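Local coordinates for uric acid oxidase (Arthrobacter globiformis, PDB 1VAX), which catalyses the oxidation of uric acid to 5-hydroxyisourate, which is then processed further to (S)-allantoin, at residues Val15-Val20 with Ala66-Gly71; Lys147-Glu152 with Thr167-Leu172; Glu152-Pro157 with His208-Gln213. All blocks are in the same frame, centred on the assembly; numbering follows the deposited sequence.

Contact 1. Residues Val15-Val20 with Ala66-Gly71; sequences VRLVKV and AFARDG
With CG anti to the backbone N in both L17 (chi1 169°) and K19 (chi1 178°), these two side chains leave the same side of the strand and reach A68, near the C-terminal end of helix 57-68. The branch CD2 of L17 touches the methyl group of A68, CD2 to CB 3.8 Å, a small apolar contact that Y65 and F72 extend. K19 passes alongside the end of the helix: bends at chi2 and chi4 carry its methylenes past the A68 carbonyl, with CE 3.1 Å from A68 O, and turn the ammonium group back to its own strand. There NZ donates to V20 O at 2.9 Å, from above the carbonyl plane. A water that donates to R69 O at 2.8 Å accepts only a weak bond from K19 NZ. K19 NZ also forms a salt bridge with E257 of the second subunit, while R69, whose CB points away from the strand, forms a salt bridge to D253 of that subunit. A68 O accepts a hydrogen bond from the backbone N of G71, 2.8 Å away, within a type I turn from A68 to G71, where G71 takes positive phi. The arrangement is that of a helix packed by its C-terminal part on an antiparallel sheet, here at a subunit interface across which strand 3-21 continues the sheet into the second subunit.

Contact 2. Residues Lys147-Glu152 with Thr167-Leu172; sequences KSTGSE and TTDRIL
The guanidinium group of R170 has S151 OG and a water at its edge, both in its plane, while the carbonyl of E152 approaches obliquely. NE donates to S151 OG over 3.2 Å with an N-H...O angle of 162°, and the water accepts from NH2, donates to E152 O and is hydrogen-bonded to S151 OG. S151 thus meets R170 twice, since R170 N also donates to S151 O at 3.0 Å. With CG set between the backbone N and the carbonyl carbon (chi1 68°), the extended chain from CG to NE brings the guanidinium edge to S151 OG. R170 is a urate-binding residue, and F153 and N239, likewise assigned to that site, lie against it; S151 and the water would then form a second shell that probably helps to fix its orientation. The strands 133-147 and 172-182 meet in an antiparallel hydrogen-bonded pair, K147 with L172, with K147 N to L172 O at 2.9 Å and L172 N to K147 O at 3.2 Å. Further along, T149 OG1 donates to D169 OD1 at 2.8 Å, from above the carboxylate plane, and another water bridges that oxygen to S148 O. D169 OD2 forms a salt bridge with R22 of the second subunit. CB of E152 packs 3.2 Å from T167 O.

Contact 3. Residues Glu152-Pro157 with His208-Gln213; sequences EFHGFP and HSLALQ
E152 and H208 form the tight end of this contact, although H208 itself lies on the solvent side: H208 NE2 donates to E152 OE2 over 2.6 Å at an N-H...O angle of 159°. The oxygen lies in the imidazole plane and is met on its anti side, tilted 29° out of the carboxylate plane, with carboxylate and ring planes 78° apart. The other carboxylate oxygen, OE1, accepts from H154 NE2 at 2.7 Å, so a histidine grips each oxygen, probably restraining the carboxylate's rotation. Close by, E152 N donates to S209 O at 2.8 Å. L210 lies beside the glutamate, pointing the same way, with CD2 3.7 Å from E152 CG. The F153 part is looser, although buried where the third subunit closes over it, and is partly bridged by water. The ring of F153, a urate-binding residue, turns its edge to L210 O, with CD1 3.7 Å away, and touches the methyl group of A211 only at 4.4 Å from CD1 to CB. One water donates to L210 O and accepts from H154 N, resting over the centre of one face of the H154 imidazole. N51 of the third subunit donates to both H154 O and L210 O. A211 stands at the N-cap position of helix 212-226, which also holds the urate-binding Q213; L212 and S209 turn to L172 of strand 172-182, and L212 also packs on L237 and N239 of strand 230-244.

Overall arrangement
From the N terminus, contact 1 comes first: residues 15-20 of strand 3-21 meet the end of helix 57-68, closing a loop that includes strand 28-40. It is complete before the others begin and lies on the opposite side of the chain's centre, its nearest atoms about 30 Å from theirs. Contact 2 closes the connection between strands 133-147 and 172-182. Contact 3 starts inside that connection and reaches forward past helix 189-206 to the start of helix 212-226, so contacts 2 and 3 cross along the chain. They share E152 and a water, and T167 O lies 3.0 Å from F153 N. Together they bring R170, F153 and Q213 of the urate site into one region.

Contact 1. Residues Val15-Val20 with Ala66-Gly71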
# COMPACT_ATOMS: atom_id res chain seq x y z
N VAL A 15 10.98 7.00 -12.80
CA VAL A 15 10.56 7.44 -14.12
C VAL A 15 10.04 6.16 -14.76
O VAL A 15 10.81 5.24 -15.04
CB VAL A 15 11.76 7.99 -14.92
CG1 VAL A 15 11.34 8.32 -16.35
CG2 VAL A 15 12.32 9.24 -14.23
N ARG A 16 8.72 6.08 -14.94
CA ARG A 16 8.11 4.88 -15.52
C ARG A 16 8.21 4.90 -17.03
O ARG A 16 7.65 5.78 -17.71
CB ARG A 16 6.66 4.77 -15.08
CG ARG A 16 6.51 4.46 -13.60
CD ARG A 16 6.75 2.97 -13.31
NE ARG A 16 5.69 2.14 -13.87
CZ ARG A 16 5.78 1.45 -15.00
NH1 ARG A 16 4.75 0.74 -15.43
NH2 ARG A 16 6.91 1.45 -15.70
N LEU A 17 8.92 3.91 -17.56
CA LEU A 17 9.15 3.81 -18.99
C LEU A 17 8.66 2.50 -19.58
O LEU A 17 8.88 1.43 -19.02
CB LEU A 17 10.66 3.96 -19.26
CG LEU A 17 11.34 3.67 -20.61
CD1 LEU A 17 11.36 2.18 -20.88
CD2 LEU A 17 10.63 4.41 -21.74
N VAL A 18 7.97 2.60 -20.71
CA VAL A 18 7.53 1.41 -21.43
C VAL A 18 8.06 1.59 -22.84
O VAL A 18 7.76 2.57 -23.52
CB VAL A 18 6.00 1.26 -21.47
CG1 VAL A 18 5.63 0.14 -22.45
CG2 VAL A 18 5.48 0.90 -20.08
N LYS A 19 8.89 0.63 -23.27
CA LYS A 19 9.48 0.65 -24.60
C LYS A 19 8.89 -0.47 -25.44
O LYS A 19 8.99 -1.65 -25.09
CB LYS A 19 11.00 0.48 -24.52
CG LYS A 19 11.70 0.43 -25.88
CD LYS A 19 11.52 1.73 -26.64
CE LYS A 19 12.26 1.72 -27.97
NZ LYS A 19 11.73 0.69 -28.90
N VAL A 20 8.26 -0.09 -26.55
CA VAL A 20 7.68 -1.08 -27.44
C VAL A 20 8.59 -1.25 -28.65
O VAL A 20 8.97 -0.27 -29.29
CB VAL A 20 6.28 -0.64 -27.96
CG1 VAL A 20 5.75 -1.68 -28.95
CG2 VAL A 20 5.31 -0.48 -26.81
N ALA A 66 14.83 9.81 -24.01
CA ALA A 66 15.56 10.00 -25.25
C ALA A 66 16.42 8.77 -25.54
O ALA A 66 16.45 8.28 -26.67
CB ALA A 66 16.44 11.25 -25.17
N PHE A 67 17.11 8.27 -24.52
CA PHE A 67 17.95 7.10 -24.70
C PHE A 67 17.11 5.86 -24.98
O PHE A 67 17.55 4.98 -25.71
CB PHE A 67 18.83 6.85 -23.46
CG PHE A 67 20.06 7.73 -23.39
CD1 PHE A 67 21.06 7.45 -22.45
CD2 PHE A 67 20.22 8.82 -24.23
CE1 PHE A 67 22.21 8.25 -22.37
CE2 PHE A 67 21.37 9.63 -24.16
CZ PHE A 67 22.37 9.34 -23.22
N ALA A 68 15.91 5.81 -24.42
CA ALA A 68 15.03 4.65 -24.63
C ALA A 68 14.68 4.48 -26.10
O ALA A 68 14.51 3.36 -26.58
CB ALA A 68 13.76 4.80 -23.80
N ARG A 69 14.60 5.59 -26.82
CA ARG A 69 14.27 5.58 -28.25
C ARG A 69 15.20 4.70 -29.08
O ARG A 69 14.78 4.09 -30.05
CB ARG A 69 14.29 7.01 -28.81
CG ARG A 69 14.12 7.09 -30.32
CD ARG A 69 12.71 6.71 -30.77
NE ARG A 69 12.56 6.83 -32.22
CZ ARG A 69 12.98 5.92 -33.09
NH1 ARG A 69 13.56 4.81 -32.66
NH2 ARG A 69 12.82 6.12 -34.39
N ASP A 70 16.48 4.65 -28.70
CA ASP A 70 17.44 3.84 -29.45
C ASP A 70 17.34 2.37 -29.09
O ASP A 70 17.99 1.53 -29.71
CB ASP A 70 18.86 4.33 -29.19
CG ASP A 70 19.04 5.79 -29.51
OD1 ASP A 70 18.58 6.21 -30.60
OD2 ASP A 70 19.63 6.52 -28.69
N GLY A 71 16.53 2.05 -28.09
CA GLY A 71 16.38 0.67 -27.67
C GLY A 71 17.55 0.22 -26.81
O GLY A 71 18.61 0.84 -26.81
O HOH W 1 14.13 1.65 -31.26

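Contact 2. Residues Lys147-Glu152 with Thr167-Leu172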
# COMPACT_ATOMS: atom_id res chain seq x y z
N LYS A 147 6.95 -24.20 1.19
CA LYS A 147 7.14 -25.64 1.24
C LYS A 147 6.12 -26.11 2.27
O LYS A 147 6.11 -25.61 3.40
CB LYS A 147 8.55 -26.01 1.72
CG LYS A 147 9.67 -25.57 0.80
CD LYS A 147 10.62 -26.71 0.50
CE LYS A 147 11.23 -27.30 1.75
NZ LYS A 147 12.01 -28.53 1.45
N SER A 148 5.28 -27.06 1.90
CA SER A 148 4.24 -27.56 2.80
C SER A 148 4.79 -28.54 3.84
O SER A 148 4.16 -28.77 4.87
CB SER A 148 3.10 -28.19 2.00
OG SER A 148 3.60 -29.06 1.00
N THR A 149 5.95 -29.11 3.56
CA THR A 149 6.61 -30.03 4.49
C THR A 149 8.10 -30.04 4.14
O THR A 149 8.53 -29.31 3.25
CB THR A 149 6.00 -31.47 4.40
OG1 THR A 149 6.43 -32.23 5.54
CG2 THR A 149 6.44 -32.19 3.13
N GLY A 150 8.89 -30.85 4.83
CA GLY A 150 10.31 -30.87 4.53
C GLY A 150 11.01 -29.68 5.15
O GLY A 150 11.94 -29.09 4.58
N SER A 151 10.54 -29.31 6.33
CA SER A 151 11.11 -28.21 7.08
C SER A 151 10.91 -28.46 8.56
O SER A 151 9.81 -28.80 9.00
CB SER A 151 10.44 -26.89 6.68
OG SER A 151 10.81 -25.85 7.58
N GLU A 152 11.98 -28.31 9.33
CA GLU A 152 11.88 -28.48 10.77
C GLU A 152 12.67 -27.40 11.48
O GLU A 152 13.39 -26.62 10.84
CB GLU A 152 12.36 -29.88 11.19
CG GLU A 152 13.31 -30.59 10.25
CD GLU A 152 13.52 -32.06 10.64
OE1 GLU A 152 13.79 -32.33 11.82
OE2 GLU A 152 13.43 -32.94 9.75
N THR A 167 9.88 -28.80 16.49
CA THR A 167 9.03 -29.44 15.49
C THR A 167 9.85 -30.04 14.36
O THR A 167 10.89 -29.50 13.98
CB THR A 167 8.01 -28.44 14.89
OG1 THR A 167 7.11 -29.15 14.04
CG2 THR A 167 8.72 -27.38 14.08
N THR A 168 9.38 -31.16 13.83
CA THR A 168 10.06 -31.81 12.72
C THR A 168 9.24 -31.72 11.43
O THR A 168 9.57 -32.35 10.43
CB THR A 168 10.34 -33.29 13.01
OG1 THR A 168 9.10 -33.97 13.23
CG2 THR A 168 11.24 -33.43 14.25
N ASP A 169 8.16 -30.94 11.47
CA ASP A 169 7.30 -30.77 10.29
C ASP A 169 6.54 -29.46 10.41
O ASP A 169 5.64 -29.32 11.23
CB ASP A 169 6.29 -31.93 10.19
CG ASP A 169 5.63 -32.02 8.80
OD1 ASP A 169 5.71 -31.04 8.02
OD2 ASP A 169 5.03 -33.07 8.50
N ARG A 170 6.91 -28.49 9.58
CA ARG A 170 6.25 -27.20 9.61
C ARG A 170 6.28 -26.61 8.21
O ARG A 170 6.99 -27.10 7.34
CB ARG A 170 6.97 -26.24 10.56
CG ARG A 170 8.36 -25.83 10.06
CD ARG A 170 8.99 -24.73 10.90
NE ARG A 170 10.28 -24.33 10.34
CZ ARG A 170 11.01 -23.31 10.79
NH1 ARG A 170 10.60 -22.58 11.82
NH2 ARG A 170 12.16 -23.01 10.18
N ILE A 171 5.49 -25.57 8.00
CA ILE A 171 5.48 -24.89 6.72
C ILE A 171 6.63 -23.88 6.75
O ILE A 171 6.92 -23.29 7.79
CB ILE A 171 4.16 -24.12 6.50
CG1 ILE A 171 3.06 -25.09 6.07
CG2 ILE A 171 4.36 -23.02 5.45
CD1 ILE A 171 1.72 -24.41 5.82
N LEU A 172 7.30 -23.71 5.62
CA LEU A 172 8.38 -22.73 5.52
C LEU A 172 7.99 -21.87 4.33
O LEU A 172 8.03 -22.32 3.19
CB LEU A 172 9.73 -23.42 5.24
CG LEU A 172 10.93 -22.47 5.07
CD1 LEU A 172 11.17 -21.70 6.35
CD2 LEU A 172 12.16 -23.26 4.68
O HOH W 2 4.05 -29.02 7.59
O HOH W 3 9.46 -32.02 7.61
O HOH W 4 13.18 -25.03 8.47

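Contact 3. Residues Glu152-Pro157 with His208-Gln213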
# COMPACT_ATOMS: atom_id res chain seq x y z
N GLU A 152 11.98 -28.31 9.33
CA GLU A 152 11.88 -28.48 10.77
C GLU A 152 12.67 -27.40 11.48
O GLU A 152 13.39 -26.62 10.84
CB GLU A 152 12.36 -29.88 11.19
CG GLU A 152 13.31 -30.59 10.25
CD GLU A 152 13.52 -32.06 10.64
OE1 GLU A 152 13.79 -32.33 11.82
OE2 GLU A 152 13.43 -32.94 9.75
N PHE A 153 12.49 -27.32 12.79
CA PHE A 153 13.20 -26.34 13.60
C PHE A 153 13.23 -26.85 15.02
O PHE A 153 12.23 -26.82 15.73
CB PHE A 153 12.53 -24.97 13.56
CG PHE A 153 13.35 -23.88 14.20
CD1 PHE A 153 14.66 -23.63 13.76
CD2 PHE A 153 12.84 -23.12 15.24
CE1 PHE A 153 15.44 -22.64 14.37
CE2 PHE A 153 13.61 -22.13 15.85
CZ PHE A 153 14.92 -21.89 15.41
N HIS A 154 14.40 -27.33 15.43
CA HIS A 154 14.59 -27.87 16.76
C HIS A 154 16.04 -27.70 17.19
O HIS A 154 16.89 -27.30 16.39
CB HIS A 154 14.20 -29.35 16.77
CG HIS A 154 14.79 -30.14 15.64
ND1 HIS A 154 16.13 -30.49 15.59
CD2 HIS A 154 14.24 -30.63 14.50
CE1 HIS A 154 16.36 -31.16 14.48
NE2 HIS A 154 15.24 -31.26 13.80
N GLY A 155 16.32 -27.97 18.46
CA GLY A 155 17.68 -27.84 18.95
C GLY A 155 18.09 -26.43 19.33
O GLY A 155 19.27 -26.18 19.57
N PHE A 156 17.14 -25.51 19.37
CA PHE A 156 17.44 -24.13 19.74
C PHE A 156 17.43 -24.04 21.27
O PHE A 156 16.80 -24.86 21.93
CB PHE A 156 16.42 -23.15 19.15
CG PHE A 156 14.98 -23.59 19.32
CD1 PHE A 156 14.38 -24.43 18.38
CD2 PHE A 156 14.23 -23.14 20.40
CE1 PHE A 156 13.05 -24.82 18.52
CE2 PHE A 156 12.89 -23.53 20.55
CZ PHE A 156 12.30 -24.37 19.60
N PRO A 157 18.13 -23.05 21.84
CA PRO A 157 18.20 -22.87 23.29
C PRO A 157 16.85 -22.46 23.86
O PRO A 157 16.12 -21.68 23.24
CB PRO A 157 19.22 -21.73 23.47
CG PRO A 157 19.89 -21.60 22.15
CD PRO A 157 18.84 -21.96 21.15
N HIS A 208 16.36 -29.91 2.54
CA HIS A 208 15.56 -30.33 3.69
C HIS A 208 16.00 -29.33 4.75
O HIS A 208 17.08 -29.46 5.33
CB HIS A 208 15.91 -31.75 4.14
CG HIS A 208 15.07 -32.21 5.30
ND1 HIS A 208 13.75 -32.57 5.16
CD2 HIS A 208 15.36 -32.32 6.62
CE1 HIS A 208 13.26 -32.88 6.35
NE2 HIS A 208 14.21 -32.73 7.25
N SER A 209 15.15 -28.34 5.01
CA SER A 209 15.46 -27.27 5.94
C SER A 209 15.39 -27.55 7.43
O SER A 209 14.36 -28.00 7.94
CB SER A 209 14.57 -26.06 5.62
OG SER A 209 14.92 -24.96 6.43
N LEU A 210 16.49 -27.28 8.12
CA LEU A 210 16.58 -27.45 9.56
C LEU A 210 16.52 -26.06 10.17
O LEU A 210 16.44 -25.90 11.39
CB LEU A 210 17.89 -28.13 9.95
CG LEU A 210 18.10 -29.54 9.40
CD1 LEU A 210 19.42 -30.10 9.91
CD2 LEU A 210 16.94 -30.43 9.84
N ALA A 211 16.56 -25.06 9.31
CA ALA A 211 16.50 -23.66 9.72
C ALA A 211 16.46 -22.80 8.46
O ALA A 211 17.02 -23.17 7.43
CB ALA A 211 17.71 -23.30 10.55
N LEU A 212 15.80 -21.65 8.54
CA LEU A 212 15.72 -20.76 7.38
C LEU A 212 17.14 -20.33 7.04
O LEU A 212 17.47 -20.11 5.87
CB LEU A 212 14.88 -19.53 7.70
CG LEU A 212 13.94 -18.99 6.62
CD1 LEU A 212 13.66 -17.53 6.90
CD2 LEU A 212 14.53 -19.16 5.22
N GLN A 213 17.98 -20.21 8.06
CA GLN A 213 19.38 -19.80 7.86
C GLN A 213 20.10 -20.79 6.95
O GLN A 213 20.87 -20.39 6.09
CB GLN A 213 20.13 -19.70 9.21
CG GLN A 213 19.74 -18.49 10.06
CD GLN A 213 18.57 -18.76 10.99
OE1 GLN A 213 17.71 -19.59 10.70
NE2 GLN A 213 18.52 -18.06 12.12
O HOH W 4 13.18 -25.03 8.47
O HOH W 5 16.00 -28.08 13.17